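Local coordinates for replicative DNA helicase DnaB, 1st part (Mycobacterium tuberculosis, PDB 2R5U), which forms the N-terminal domain of a hexameric replicative helicase that probably uses ATP to unwind duplex DNA in the 5'-3' direction ahead of the replisome, at residues L31-S36 and A123-E128; A49-R54 and N67-I72; K45-D50 and A117-Y122. One frame throughout, in Å; residues are numbered along the deposited sequence.

Contact 1 of 3, residues L31-S36 and A123-E128; sequences LAAEQS and ASIVAE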
ATOM      1  N   LEU B  31       1.846  33.515 -18.049  1.00 32.05           N
ATOM      2  CA  LEU B  31       2.669  32.599 -18.832  1.00 31.79           C
ATOM      3  C   LEU B  31       3.730  33.323 -19.651  1.00 30.42           C
ATOM      4  O   LEU B  31       4.842  32.828 -19.770  1.00 29.83           O
ATOM      5  CB  LEU B  31       1.814  31.694 -19.730  1.00 33.09           C
ATOM      6  CG  LEU B  31       1.475  30.239 -19.353  1.00 35.65           C
ATOM      7  CD1 LEU B  31       2.610  29.338 -19.711  1.00 37.43           C
ATOM      8  CD2 LEU B  31       1.121  30.050 -17.880  1.00 37.71           C
ATOM      9  N   ALA B  32       3.387  34.483 -20.208  1.00 29.48           N
ATOM     10  CA  ALA B  32       4.326  35.271 -20.977  1.00 29.00           C
ATOM     11  C   ALA B  32       5.506  35.674 -20.088  1.00 28.71           C
ATOM     12  O   ALA B  32       6.655  35.559 -20.500  1.00 27.93           O
ATOM     13  CB  ALA B  32       3.649  36.507 -21.552  1.00 29.37           C
ATOM     14  N   ALA B  33       5.212  36.158 -18.878  1.00 27.61           N
ATOM     15  CA  ALA B  33       6.280  36.566 -17.953  1.00 27.10           C
ATOM     16  C   ALA B  33       7.146  35.366 -17.502  1.00 26.63           C
ATOM     17  O   ALA B  33       8.368  35.497 -17.348  1.00 26.26           O
ATOM     18  CB  ALA B  33       5.722  37.340 -16.784  1.00 27.29           C
ATOM     19  N   GLU B  34       6.529  34.196 -17.337  1.00 26.71           N
ATOM     20  CA  GLU B  34       7.302  32.968 -17.043  1.00 26.53           C
ATOM     21  C   GLU B  34       8.310  32.641 -18.152  1.00 25.83           C
ATOM     22  O   GLU B  34       9.444  32.241 -17.876  1.00 24.72           O
ATOM     23  CB  GLU B  34       6.399  31.749 -16.819  1.00 25.80           C
ATOM     24  CG  GLU B  34       5.556  31.836 -15.522  1.00 27.45           C
ATOM     25  CD  GLU B  34       4.743  30.596 -15.174  1.00 27.83           C
ATOM     26  OE1 GLU B  34       4.898  29.511 -15.787  1.00 27.87           O
ATOM     27  OE2 GLU B  34       3.942  30.715 -14.214  1.00 30.91           O
ATOM     28  N   GLN B  35       7.859  32.748 -19.394  1.00 25.69           N
ATOM     29  CA  GLN B  35       8.707  32.481 -20.571  1.00 26.34           C
ATOM     30  C   GLN B  35       9.891  33.434 -20.619  1.00 25.51           C
ATOM     31  O   GLN B  35      11.020  33.000 -20.778  1.00 26.51           O
ATOM     32  CB  GLN B  35       7.871  32.551 -21.858  1.00 25.69           C
ATOM     33  CG  GLN B  35       6.912  31.378 -22.027  1.00 24.78           C
ATOM     34  CD  GLN B  35       5.885  31.602 -23.128  1.00 26.81           C
ATOM     35  OE1 GLN B  35       5.639  32.730 -23.564  1.00 31.81           O
ATOM     36  NE2 GLN B  35       5.262  30.534 -23.559  1.00 27.03           N
ATOM     37  N   SER B  36       9.624  34.720 -20.436  1.00 26.07           N
ATOM     38  CA  SER B  36      10.648  35.770 -20.431  1.00 25.88           C
ATOM     39  C   SER B  36      11.702  35.590 -19.321  1.00 25.62           C
ATOM     40  O   SER B  36      12.906  35.809 -19.548  1.00 24.96           O
ATOM     41  CB  SER B  36       9.994  37.149 -20.302  1.00 25.76           C
ATOM     42  OG  SER B  36       9.190  37.454 -21.444  1.00 28.57           O
ATOM     43  N   ALA B 123      10.434  38.442 -13.256  1.00 31.56           N
ATOM     44  CA  ALA B 123      10.389  37.610 -12.060  1.00 31.79           C
ATOM     45  C   ALA B 123       9.440  38.217 -11.022  1.00 31.80           C
ATOM     46  O   ALA B 123       8.730  37.491 -10.355  1.00 30.82           O
ATOM     47  CB  ALA B 123      11.776  37.438 -11.459  1.00 30.95           C
ATOM     48  N   SER B 124       9.450  39.543 -10.894  1.00 32.06           N
ATOM     49  CA  SER B 124       8.559  40.219  -9.950  1.00 33.08           C
ATOM     50  C   SER B 124       7.066  39.983 -10.284  1.00 33.16           C
ATOM     51  O   SER B 124       6.242  39.864  -9.375  1.00 33.12           O
ATOM     52  CB  SER B 124       8.921  41.701  -9.791  1.00 33.26           C
ATOM     53  OG  SER B 124       8.299  42.526 -10.773  1.00 37.66           O
ATOM     54  N   ILE B 125       6.747  39.890 -11.578  1.00 32.50           N
ATOM     55  CA  ILE B 125       5.407  39.558 -12.054  1.00 32.70           C
ATOM     56  C   ILE B 125       5.069  38.132 -11.644  1.00 31.43           C
ATOM     57  O   ILE B 125       4.014  37.884 -11.059  1.00 31.53           O
ATOM     58  CB  ILE B 125       5.264  39.694 -13.601  1.00 32.52           C
ATOM     59  CG1 ILE B 125       5.380  41.161 -14.066  1.00 35.03           C
ATOM     60  CG2 ILE B 125       3.953  39.057 -14.072  1.00 33.72           C
ATOM     61  CD1 ILE B 125       4.232  42.063 -13.614  1.00 39.39           C
ATOM     62  N   VAL B 126       5.976  37.204 -11.938  1.00 30.29           N
ATOM     63  CA  VAL B 126       5.780  35.791 -11.622  1.00 29.34           C
ATOM     64  C   VAL B 126       5.583  35.594 -10.110  1.00 29.81           C
ATOM     65  O   VAL B 126       4.750  34.806  -9.702  1.00 29.73           O
ATOM     66  CB  VAL B 126       6.921  34.885 -12.181  1.00 28.60           C
ATOM     67  CG1 VAL B 126       6.721  33.443 -11.758  1.00 27.88           C
ATOM     68  CG2 VAL B 126       6.977  34.953 -13.723  1.00 27.41           C
ATOM     69  N   ALA B 127       6.363  36.314  -9.310  1.00 30.98           N
ATOM     70  CA  ALA B 127       6.281  36.272  -7.842  1.00 31.62           C
ATOM     71  C   ALA B 127       4.941  36.801  -7.299  1.00 31.96           C
ATOM     72  O   ALA B 127       4.360  36.206  -6.394  1.00 32.12           O
ATOM     73  CB  ALA B 127       7.438  37.045  -7.241  1.00 31.64           C
ATOM     74  N   GLU B 128       4.473  37.919  -7.847  1.00 32.83           N
ATOM     75  CA  GLU B 128       3.180  38.480  -7.506  1.00 33.78           C
ATOM     76  C   GLU B 128       2.045  37.504  -7.793  1.00 33.90           C
ATOM     77  O   GLU B 128       1.185  37.279  -6.936  1.00 33.59           O
ATOM     78  CB  GLU B 128       2.939  39.792  -8.242  1.00 34.35           C
ATOM     79  CG  GLU B 128       2.748  40.966  -7.315  1.00 38.87           C
ATOM     80  CD  GLU B 128       2.264  42.209  -8.024  1.00 44.53           C
ATOM     81  OE1 GLU B 128       1.461  42.085  -8.981  1.00 47.20           O
ATOM     82  OE2 GLU B 128       2.689  43.316  -7.615  1.00 47.63           O
TER
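A helix-helix crossing in the all-helical N-terminal domain of DnaB sets A33 and E34, in the first turn of helix 31-43, against I125 and V126, near the start of helix 119-147. The two short axes approach to 8.6 Å with 134° between their N-to-C directions, so the helices run roughly antiparallel but well skewed. The closest alpha carbons, E34 CA and V126 CA, are 6.3 Å apart, and A33, with no more than a methyl, lies in the interface beside them. A33 CB points at the other helix and meets two branched residues: I125 CG2 lies 3.7 Å from A33 CB, and V126 CG2 sits at 4.1 Å from the same methyl. I125 presents this branch because CG2 stands opposite the backbone N, while the longer CG1 arm leads away.

Helix 119-147 starts in the globular part of the domain and later runs out into the long hairpin with helix 155-169; the crossing therefore lies at the globular end of that hairpin.

V126 CG2 also rests on backbone, 3.7 Å from E34 N and 3.8 Å from A33 C. Its chi1 of 177° turns CG1 away from the backbone N and leaves CG2 as the touching methyl. The part of the E34 side chain that touches is CG, 3.9 Å from V126 CG2, the two side chains crossing at about a right angle. Beyond CG the glutamate is extended, carrying its carboxylate past the apolar patch to hydrogen bonds with H65 ND1 through OE1 and with Y61 N through OE2.

Contact 2 of 3, residues A49-R54 and N67-I72; sequences ADVLER and NVYDAI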
ATOM      1  N   ALA B  49      20.868  35.261 -10.962  1.00 25.01           N
ATOM      2  CA  ALA B  49      21.026  35.857  -9.619  1.00 25.94           C
ATOM      3  C   ALA B  49      19.902  36.815  -9.304  1.00 26.88           C
ATOM      4  O   ALA B  49      19.344  36.784  -8.212  1.00 27.43           O
ATOM      5  CB  ALA B  49      22.390  36.571  -9.490  1.00 25.62           C
ATOM      6  N   ASP B  50      19.554  37.657 -10.272  1.00 28.23           N
ATOM      7  CA  ASP B  50      18.421  38.582 -10.124  1.00 29.70           C
ATOM      8  C   ASP B  50      17.079  37.886  -9.842  1.00 29.03           C
ATOM      9  O   ASP B  50      16.308  38.311  -8.965  1.00 28.20           O
ATOM     10  CB  ASP B  50      18.276  39.392 -11.392  1.00 30.97           C
ATOM     11  CG  ASP B  50      18.704  40.794 -11.212  1.00 37.09           C
ATOM     12  OD1 ASP B  50      17.790  41.651 -11.103  1.00 43.35           O
ATOM     13  OD2 ASP B  50      19.935  41.041 -11.148  1.00 41.19           O
ATOM     14  N   VAL B  51      16.821  36.828 -10.600  1.00 28.41           N
ATOM     15  CA  VAL B  51      15.593  36.051 -10.523  1.00 28.58           C
ATOM     16  C   VAL B  51      15.462  35.354  -9.159  1.00 28.71           C
ATOM     17  O   VAL B  51      14.376  35.345  -8.544  1.00 27.91           O
ATOM     18  CB  VAL B  51      15.533  35.052 -11.726  1.00 28.24           C
ATOM     19  CG1 VAL B  51      14.465  34.012 -11.538  1.00 30.14           C
ATOM     20  CG2 VAL B  51      15.300  35.836 -13.036  1.00 28.86           C
ATOM     21  N   LEU B  52      16.575  34.788  -8.698  1.00 28.95           N
ATOM     22  CA  LEU B  52      16.648  34.114  -7.409  1.00 30.35           C
ATOM     23  C   LEU B  52      16.291  34.993  -6.212  1.00 31.41           C
ATOM     24  O   LEU B  52      15.762  34.495  -5.226  1.00 30.88           O
ATOM     25  CB  LEU B  52      18.023  33.481  -7.205  1.00 30.22           C
ATOM     26  CG  LEU B  52      18.121  32.044  -7.687  1.00 31.34           C
ATOM     27  CD1 LEU B  52      19.521  31.516  -7.439  1.00 33.24           C
ATOM     28  CD2 LEU B  52      17.129  31.225  -6.886  1.00 34.02           C
ATOM     29  N   GLU B  53      16.584  36.288  -6.302  1.00 32.94           N
ATOM     30  CA  GLU B  53      16.155  37.267  -5.293  1.00 34.58           C
ATOM     31  C   GLU B  53      14.647  37.269  -5.081  1.00 34.58           C
ATOM     32  O   GLU B  53      14.162  37.589  -3.987  1.00 33.93           O
ATOM     33  CB  GLU B  53      16.532  38.676  -5.728  1.00 35.61           C
ATOM     34  CG  GLU B  53      17.925  38.789  -6.275  1.00 39.41           C
ATOM     35  CD  GLU B  53      18.873  39.352  -5.285  1.00 45.23           C
ATOM     36  OE1 GLU B  53      19.440  40.431  -5.589  1.00 48.48           O
ATOM     37  OE2 GLU B  53      19.040  38.741  -4.202  1.00 47.02           O
ATOM     38  N   ARG B  54      13.909  36.931  -6.126  1.00 34.20           N
ATOM     39  CA  ARG B  54      12.468  37.126  -6.117  1.00 35.42           C
ATOM     40  C   ARG B  54      11.651  35.842  -6.059  1.00 35.34           C
ATOM     41  O   ARG B  54      10.573  35.827  -5.473  1.00 35.74           O
ATOM     42  CB  ARG B  54      12.052  37.930  -7.339  1.00 35.71           C
ATOM     43  CG  ARG B  54      12.417  39.384  -7.287  1.00 37.62           C
ATOM     44  CD  ARG B  54      12.691  39.838  -8.683  1.00 39.76           C
ATOM     45  NE  ARG B  54      13.067  41.248  -8.807  1.00 42.19           N
ATOM     46  CZ  ARG B  54      14.321  41.685  -8.937  1.00 42.64           C
ATOM     47  NH1 ARG B  54      15.343  40.836  -8.913  1.00 38.88           N
ATOM     48  NH2 ARG B  54      14.556  42.982  -9.081  1.00 43.22           N
ATOM     49  N   ASN B  67      10.117  22.859 -14.168  1.00 26.20           N
ATOM     50  CA  ASN B  67      11.153  21.873 -14.485  1.00 26.27           C
ATOM     51  C   ASN B  67      12.389  22.587 -15.041  1.00 25.90           C
ATOM     52  O   ASN B  67      13.526  22.293 -14.640  1.00 24.91           O
ATOM     53  CB  ASN B  67      10.674  20.864 -15.536  1.00 27.30           C
ATOM     54  CG  ASN B  67       9.615  19.860 -15.006  1.00 29.56           C
ATOM     55  OD1 ASN B  67       9.499  19.605 -13.804  1.00 33.29           O
ATOM     56  ND2 ASN B  67       8.876  19.263 -15.933  1.00 31.68           N
ATOM     57  N   VAL B  68      12.162  23.513 -15.974  1.00 24.54           N
ATOM     58  CA  VAL B  68      13.267  24.247 -16.593  1.00 24.09           C
ATOM     59  C   VAL B  68      13.992  25.061 -15.525  1.00 24.35           C
ATOM     60  O   VAL B  68      15.222  24.986 -15.414  1.00 23.98           O
ATOM     61  CB  VAL B  68      12.804  25.150 -17.742  1.00 24.19           C
ATOM     62  CG1 VAL B  68      13.996  26.004 -18.281  1.00 23.56           C
ATOM     63  CG2 VAL B  68      12.213  24.290 -18.850  1.00 22.89           C
ATOM     64  N   TYR B  69      13.222  25.808 -14.736  1.00 24.82           N
ATOM     65  CA  TYR B  69      13.765  26.620 -13.659  1.00 25.55           C
ATOM     66  C   TYR B  69      14.614  25.802 -12.679  1.00 26.26           C
ATOM     67  O   TYR B  69      15.722  26.216 -12.313  1.00 25.68           O
ATOM     68  CB  TYR B  69      12.632  27.340 -12.925  1.00 26.06           C
ATOM     69  CG  TYR B  69      13.091  28.257 -11.806  1.00 27.97           C
ATOM     70  CD1 TYR B  69      13.487  29.561 -12.074  1.00 28.64           C
ATOM     71  CD2 TYR B  69      13.122  27.811 -10.475  1.00 29.53           C
ATOM     72  CE1 TYR B  69      13.902  30.400 -11.066  1.00 30.30           C
ATOM     73  CE2 TYR B  69      13.533  28.649  -9.444  1.00 31.31           C
ATOM     74  CZ  TYR B  69      13.925  29.942  -9.758  1.00 30.33           C
ATOM     75  OH  TYR B  69      14.327  30.798  -8.779  1.00 30.67           O
ATOM     76  N   ASP B  70      14.080  24.654 -12.254  1.00 26.27           N
ATOM     77  CA  ASP B  70      14.772  23.767 -11.294  1.00 27.08           C
ATOM     78  C   ASP B  70      16.093  23.242 -11.875  1.00 26.60           C
ATOM     79  O   ASP B  70      17.097  23.167 -11.160  1.00 26.05           O
ATOM     80  CB  ASP B  70      13.884  22.577 -10.875  1.00 27.56           C
ATOM     81  CG  ASP B  70      12.609  22.996 -10.136  1.00 30.37           C
ATOM     82  OD1 ASP B  70      12.449  24.190  -9.758  1.00 31.87           O
ATOM     83  OD2 ASP B  70      11.731  22.109  -9.950  1.00 32.63           O
ATOM     84  N   ALA B  71      16.089  22.903 -13.168  1.00 25.64           N
ATOM     85  CA  ALA B  71      17.306  22.467 -13.854  1.00 26.32           C
ATOM     86  C   ALA B  71      18.381  23.583 -13.894  1.00 26.43           C
ATOM     87  O   ALA B  71      19.558  23.328 -13.609  1.00 26.68           O
ATOM     88  CB  ALA B  71      16.985  21.968 -15.261  1.00 25.25           C
ATOM     89  N   ILE B  72      17.973  24.811 -14.210  1.00 26.09           N
ATOM     90  CA  ILE B  72      18.900  25.965 -14.180  1.00 25.97           C
ATOM     91  C   ILE B  72      19.480  26.174 -12.761  1.00 26.84           C
ATOM     92  O   ILE B  72      20.693  26.336 -12.582  1.00 25.47           O
ATOM     93  CB  ILE B  72      18.223  27.258 -14.678  1.00 26.11           C
ATOM     94  CG1 ILE B  72      17.690  27.095 -16.124  1.00 24.57           C
ATOM     95  CG2 ILE B  72      19.189  28.434 -14.600  1.00 25.89           C
ATOM     96  CD1 ILE B  72      16.778  28.286 -16.571  1.00 25.79           C
TER
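Segment 49-54 faces segment 67-72 of helix 63-77 with the backbones well apart, the nearest alpha carbons being V51 CA and Y69 CA at 10.1 Å. One long side chain spans most of that distance. With chi1 at -178°, Y69 swings its ring out opposite its backbone N. The side chains of V51 and Y69 come from opposite directions, and V51 CG1 meets the ring at its edge, near its plane, 3.7 Å from Y69 CE1. The phenol end goes further and reaches L52, whose CD2 is 3.4 Å from Y69 OH; that methyl comes in obliquely. F60 meets the same ring with the planes at about 45°, and M41 of helix 31-43 touches both Y69 and V51.

Behind this surface, R54 folds back onto D50 of the same segment. R54 NH1 donates to D50 O at 2.7 Å, the oxygen lying in the guanidinium plane while the donor stands 44° out of the carbonyl plane. A weak, longer salt bridge joins R54 NH1 to D50 OD1 at 3.4 Å. This polar pair lies within segment 49-54; no hydrogen bond crosses between the two segments, so the contact rests on V51 CG1 and L52 CD2 packing against the tyrosine.

Contact 3 of 3, residues K45-D50 and A117-Y122; sequences KDAIAD and ANAGYY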
ATOM      1  N   LYS B  45      24.123  34.547 -16.531  1.00 32.54           N
ATOM      2  CA  LYS B  45      24.251  34.220 -15.114  1.00 33.39           C
ATOM      3  C   LYS B  45      23.809  35.353 -14.172  1.00 33.42           C
ATOM      4  O   LYS B  45      23.234  35.092 -13.104  1.00 33.77           O
ATOM      5  CB  LYS B  45      25.679  33.791 -14.796  1.00 33.60           C
ATOM      6  CG  LYS B  45      25.916  33.423 -13.342  1.00 36.56           C
ATOM      7  CD  LYS B  45      27.352  32.945 -13.158  1.00 39.22           C
ATOM      8  CE  LYS B  45      27.744  32.923 -11.701  1.00 41.49           C
ATOM      9  NZ  LYS B  45      29.136  32.381 -11.540  1.00 45.16           N
ATOM     10  N   ASP B  46      24.078  36.598 -14.558  1.00 32.77           N
ATOM     11  CA  ASP B  46      23.582  37.765 -13.803  1.00 32.74           C
ATOM     12  C   ASP B  46      22.055  37.769 -13.693  1.00 31.25           C
ATOM     13  O   ASP B  46      21.510  38.194 -12.674  1.00 30.13           O
ATOM     14  CB  ASP B  46      24.061  39.087 -14.429  1.00 34.14           C
ATOM     15  CG  ASP B  46      25.585  39.228 -14.422  1.00 38.54           C
ATOM     16  OD1 ASP B  46      26.256  38.520 -13.634  1.00 43.14           O
ATOM     17  OD2 ASP B  46      26.122  40.052 -15.205  1.00 43.33           O
ATOM     18  N   ALA B  47      21.375  37.298 -14.740  1.00 29.26           N
ATOM     19  CA  ALA B  47      19.912  37.209 -14.723  1.00 27.93           C
ATOM     20  C   ALA B  47      19.424  36.130 -13.744  1.00 26.64           C
ATOM     21  O   ALA B  47      18.441  36.342 -13.044  1.00 26.75           O
ATOM     22  CB  ALA B  47      19.368  36.948 -16.109  1.00 27.14           C
ATOM     23  N   ILE B  48      20.101  34.986 -13.693  1.00 25.03           N
ATOM     24  CA  ILE B  48      19.741  33.951 -12.711  1.00 24.39           C
ATOM     25  C   ILE B  48      19.777  34.556 -11.294  1.00 24.79           C
ATOM     26  O   ILE B  48      18.832  34.399 -10.530  1.00 23.50           O
ATOM     27  CB  ILE B  48      20.673  32.718 -12.768  1.00 24.58           C
ATOM     28  CG1 ILE B  48      20.660  32.068 -14.171  1.00 23.15           C
ATOM     29  CG2 ILE B  48      20.256  31.699 -11.691  1.00 26.07           C
ATOM     30  CD1 ILE B  48      21.715  30.982 -14.340  1.00 23.35           C
ATOM     31  N   ALA B  49      20.868  35.261 -10.962  1.00 25.01           N
ATOM     32  CA  ALA B  49      21.026  35.857  -9.619  1.00 25.94           C
ATOM     33  C   ALA B  49      19.902  36.815  -9.304  1.00 26.88           C
ATOM     34  O   ALA B  49      19.344  36.784  -8.212  1.00 27.43           O
ATOM     35  CB  ALA B  49      22.390  36.571  -9.490  1.00 25.62           C
ATOM     36  N   ASP B  50      19.554  37.657 -10.272  1.00 28.23           N
ATOM     37  CA  ASP B  50      18.421  38.582 -10.124  1.00 29.70           C
ATOM     38  C   ASP B  50      17.079  37.886  -9.842  1.00 29.03           C
ATOM     39  O   ASP B  50      16.308  38.311  -8.965  1.00 28.20           O
ATOM     40  CB  ASP B  50      18.276  39.392 -11.392  1.00 30.97           C
ATOM     41  CG  ASP B  50      18.704  40.794 -11.212  1.00 37.09           C
ATOM     42  OD1 ASP B  50      17.790  41.651 -11.103  1.00 43.35           O
ATOM     43  OD2 ASP B  50      19.935  41.041 -11.148  1.00 41.19           O
ATOM     44  N   ALA B 117      18.060  41.683 -19.687  1.00 51.95           N
ATOM     45  CA  ALA B 117      18.023  42.928 -18.910  1.00 50.41           C
ATOM     46  C   ALA B 117      16.784  43.032 -18.009  1.00 49.41           C
ATOM     47  O   ALA B 117      16.858  43.513 -16.867  1.00 49.24           O
ATOM     48  CB  ALA B 117      18.103  44.140 -19.854  1.00 50.86           C
ATOM     49  N   ASN B 118      15.649  42.577 -18.532  1.00 47.49           N
ATOM     50  CA  ASN B 118      14.379  42.698 -17.835  1.00 46.07           C
ATOM     51  C   ASN B 118      14.021  41.482 -16.952  1.00 44.08           C
ATOM     52  O   ASN B 118      12.925  41.437 -16.414  1.00 43.27           O
ATOM     53  CB  ASN B 118      13.247  42.930 -18.850  1.00 46.37           C
ATOM     54  CG  ASN B 118      13.225  44.339 -19.414  1.00 48.82           C
ATOM     55  OD1 ASN B 118      13.071  44.524 -20.628  1.00 51.12           O
ATOM     56  ND2 ASN B 118      13.347  45.342 -18.543  1.00 49.94           N
ATOM     57  N   ALA B 119      14.930  40.513 -16.814  1.00 41.91           N
ATOM     58  CA  ALA B 119      14.630  39.248 -16.106  1.00 40.12           C
ATOM     59  C   ALA B 119      14.064  39.423 -14.682  1.00 38.80           C
ATOM     60  O   ALA B 119      13.114  38.750 -14.309  1.00 37.74           O
ATOM     61  CB  ALA B 119      15.847  38.323 -16.096  1.00 39.99           C
ATOM     62  N   GLY B 120      14.643  40.333 -13.900  1.00 37.96           N
ATOM     63  CA  GLY B 120      14.131  40.645 -12.567  1.00 37.36           C
ATOM     64  C   GLY B 120      12.744  41.270 -12.578  1.00 36.86           C
ATOM     65  O   GLY B 120      11.898  40.980 -11.712  1.00 36.26           O
ATOM     66  N   TYR B 121      12.511  42.152 -13.544  1.00 36.04           N
ATOM     67  CA  TYR B 121      11.196  42.732 -13.736  1.00 35.94           C
ATOM     68  C   TYR B 121      10.145  41.629 -13.987  1.00 34.99           C
ATOM     69  O   TYR B 121       9.102  41.612 -13.343  1.00 33.41           O
ATOM     70  CB  TYR B 121      11.205  43.763 -14.868  1.00 36.86           C
ATOM     71  CG  TYR B 121       9.819  44.098 -15.369  1.00 38.81           C
ATOM     72  CD1 TYR B 121       9.315  43.501 -16.522  1.00 40.13           C
ATOM     73  CD2 TYR B 121       9.005  44.994 -14.679  1.00 40.69           C
ATOM     74  CE1 TYR B 121       8.039  43.792 -16.978  1.00 40.90           C
ATOM     75  CE2 TYR B 121       7.728  45.295 -15.127  1.00 41.96           C
ATOM     76  CZ  TYR B 121       7.257  44.691 -16.275  1.00 40.73           C
ATOM     77  OH  TYR B 121       5.994  44.993 -16.726  1.00 42.53           O
ATOM     78  N   TYR B 122      10.434  40.705 -14.904  1.00 34.10           N
ATOM     79  CA  TYR B 122       9.494  39.629 -15.181  1.00 33.74           C
ATOM     80  C   TYR B 122       9.345  38.665 -14.005  1.00 32.77           C
ATOM     81  O   TYR B 122       8.251  38.150 -13.771  1.00 31.71           O
ATOM     82  CB  TYR B 122       9.824  38.907 -16.490  1.00 35.36           C
ATOM     83  CG  TYR B 122       9.595  39.775 -17.715  1.00 37.82           C
ATOM     84  CD1 TYR B 122      10.670  40.294 -18.436  1.00 41.23           C
ATOM     85  CD2 TYR B 122       8.302  40.093 -18.143  1.00 40.16           C
ATOM     86  CE1 TYR B 122      10.467  41.097 -19.563  1.00 41.18           C
ATOM     87  CE2 TYR B 122       8.088  40.896 -19.253  1.00 41.49           C
ATOM     88  CZ  TYR B 122       9.174  41.400 -19.960  1.00 41.08           C
ATOM     89  OH  TYR B 122       8.959  42.202 -21.072  1.00 41.45           O
TER
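Two alpha-carbon pairs define the close approach of segment 45-50 to segment 117-122: A47 CA to A119 CA at 5.8 Å and D50 CA to G120 CA at 5.4 Å. This is a close helix-helix contact within the DnaB N-terminal domain, with alanine and glycine at the nearest backbone points, joining helix 45-52 to the first turn of helix 119-147. Alanine and glycine at the interface explain how the backbones come so near, since little side-chain bulk separates them. A47 CB and A119 CB touch methyl to methyl at 3.8 Å, and both alanines are buried. One helical turn further along helix 45-52, D50 points at G120, where there is no side chain to meet it; D50 OD1 comes to 4.1 Å from G120 CA, a van der Waals approach rather than a polar bond. The torsion that sets the carboxylate there, chi1 -107°, is skewed from the staggered positions. The same oxygen is the one that takes part in the weak pairing with R54.

S44 OG is hydrogen-bonded to A47 N at the start of helix 45-52, while N118 occupies the N-cap position of helix 119-147 without a capping bond from its side chain. I48 leaves the interface on the other side of its helix and packs on M41, I72 and Y76, tying this helix to helices 31-43 and 63-77. Within segment 117-122, the edge of the Y121 ring lies over the face of Y122, with Y121 CD1 3.7 Å above the Y122 ring plane, over its centre.

Overall arrangement
From the N terminus, helix 31-43 comes first and supplies one side of contact 1, which stays open until residues 123-128. Helix 45-52 follows and starts both other contacts, which share A49 and D50. Contact 2 closes soonest, at residues 67-72 of helix 63-77. Contact 3 closes at residues 117-122, directly ahead of the segment that completes contact 1. Contacts 2 and 3 thus both lie inside the span of contact 1 and start from the same stretch, contact 2 closing sooner. Their centres are about 9 to 11 Å apart: V51 and R54 adjoin A123, and Y122 packs on S36. Together they gather helices 31-43, 45-52 and 63-77 around the beginning of helix 119-147.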